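Local structure of enoyl-CoA hydratase (Geobacillus kaustophilus, 2PPY) at residues Ser213-Lys216 with Leu217-Asn221. The protein probably catalyses the hydration of enoyl-CoA thioesters in fatty acid beta-oxidation, as a hexameric member of the crotonase family. Numbering follows the deposited sequence.
Sequences SNIK and LAIMN
A218 N donates to N214 O at 2.9 Å, with an N-H...O angle of 155°, the shortest of the i to i+4 bonds that make this part of helix 209-222 regular alpha-helix. The side chain of K216 leaves the helix with CB and CD brushing L217. CG stands anti to the backbone N (chi1 167°), and a bend at chi2 lays the chain alongside L217, with K216 CD 3.3 Å from L217 N and 4.1 Å from L217 CD2. Further out, K216 CE comes within 4.2 Å of M220 CG. L217 O accepts two donors from N221, one turn further along: its backbone N at 3.1 Å and its side-chain ND2 at 3.3 Å, the latter in the carbonyl plane on a lone pair. On another side of the helix I215 and I219 lie side by side and point the same way, I215 CG2 meeting I219 CD1 at 4.0 Å. This apolar pair packs on N167 and A155 of a second subunit, whose Q152 also bonds to A218 O. The side facing helix 227-242 is mixed, the amide of N214 bonding to L237 O while A218 packs on the L237 side chain. K216 NZ ends in a salt bridge to D124 and bonds to I97 O and Q102 O, so the positive charge of this buried lysine is probably stabilised by one carboxylate and two carbonyls.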
loop_
_atom_site.group_PDB
_atom_site.type_symbol
_atom_site.label_atom_id
_atom_site.label_comp_id
_atom_site.label_asym_id
_atom_site.label_seq_id
_atom_site.Cartn_x
_atom_site.Cartn_y
_atom_site.Cartn_z
ATOM N N SER A 213 -11.963 22.872 1.892
ATOM C CA SER A 213 -12.349 21.619 2.519
ATOM C C SER A 213 -11.967 20.391 1.688
ATOM O O SER A 213 -11.349 19.454 2.201
ATOM C CB SER A 213 -13.853 21.629 2.795
ATOM O OG SER A 213 -14.243 20.442 3.459
ATOM N N ASN A 214 -12.329 20.394 0.409
ATOM C CA ASN A 214 -12.005 19.269 -0.458
ATOM C C ASN A 214 -10.491 19.110 -0.626
ATOM O O ASN A 214 -10.001 18.000 -0.810
ATOM C CB ASN A 214 -12.702 19.430 -1.817
ATOM C CG ASN A 214 -14.135 18.924 -1.798
ATOM O OD1 ASN A 214 -14.736 18.770 -0.732
ATOM N ND2 ASN A 214 -14.694 18.665 -2.978
ATOM N N ILE A 215 -9.749 20.213 -0.555
ATOM C CA ILE A 215 -8.290 20.152 -0.673
ATOM C C ILE A 215 -7.716 19.407 0.536
ATOM O O ILE A 215 -6.844 18.542 0.396
ATOM C CB ILE A 215 -7.657 21.565 -0.711
ATOM C CG1 ILE A 215 -7.919 22.224 -2.065
ATOM C CG2 ILE A 215 -6.157 21.475 -0.446
ATOM C CD1 ILE A 215 -7.475 23.677 -2.131
ATOM N N LYS A 216 -8.211 19.761 1.721
ATOM C CA LYS A 216 -7.776 19.144 2.966
ATOM C C LYS A 216 -8.066 17.648 2.945
ATOM O O LYS A 216 -7.255 16.852 3.399
ATOM C CB LYS A 216 -8.461 19.827 4.164
ATOM C CG LYS A 216 -8.344 19.092 5.505
ATOM C CD LYS A 216 -9.451 18.048 5.658
ATOM C CE LYS A 216 -9.251 17.167 6.882
ATOM N NZ LYS A 216 -9.360 17.911 8.167
ATOM N N LEU A 217 -9.225 17.266 2.417
ATOM C CA LEU A 217 -9.581 15.856 2.328
ATOM C C LEU A 217 -8.676 15.143 1.322
ATOM O O LEU A 217 -8.209 14.029 1.560
ATOM C CB LEU A 217 -11.040 15.696 1.885
ATOM C CG LEU A 217 -12.134 16.122 2.868
ATOM C CD1 LEU A 217 -13.490 15.994 2.196
ATOM C CD2 LEU A 217 -12.065 15.257 4.123
ATOM N N ALA A 218 -8.442 15.796 0.192
ATOM C CA ALA A 218 -7.606 15.230 -0.855
ATOM C C ALA A 218 -6.215 14.858 -0.359
ATOM O O ALA A 218 -5.714 13.769 -0.644
ATOM C CB ALA A 218 -7.497 16.216 -2.018
ATOM N N ILE A 219 -5.597 15.757 0.396
ATOM C CA ILE A 219 -4.245 15.526 0.892
ATOM C C ILE A 219 -4.130 14.588 2.093
ATOM O O ILE A 219 -3.303 13.678 2.091
ATOM C CB ILE A 219 -3.566 16.865 1.238
ATOM C CG1 ILE A 219 -3.492 17.743 -0.017
ATOM C CG2 ILE A 219 -2.170 16.619 1.809
ATOM C CD1 ILE A 219 -2.971 19.144 0.251
HETATM N N MSE A 220 -4.954 14.797 3.111
HETATM C CA MSE A 220 -4.880 13.962 4.305
HETATM C C MSE A 220 -5.230 12.493 4.067
HETATM O O MSE A 220 -4.631 11.605 4.667
HETATM C CB MSE A 220 -5.764 14.542 5.413
HETATM C CG MSE A 220 -5.345 15.943 5.857
HETATM SE SE MSE A 220 -3.434 16.084 6.206
HETATM C CE MSE A 220 -3.269 14.631 7.481
ATOM N N ASN A 221 -6.196 12.240 3.191
ATOM C CA ASN A 221 -6.598 10.868 2.896
ATOM C C ASN A 221 -5.902 10.342 1.645
ATOM O O ASN A 221 -5.723 9.136 1.487
ATOM C CB ASN A 221 -8.119 10.797 2.731
ATOM C CG ASN A 221 -8.861 11.175 4.008
ATOM O OD1 ASN A 221 -8.813 10.455 5.012
ATOM N ND2 ASN A 221 -9.545 12.313 3.979
#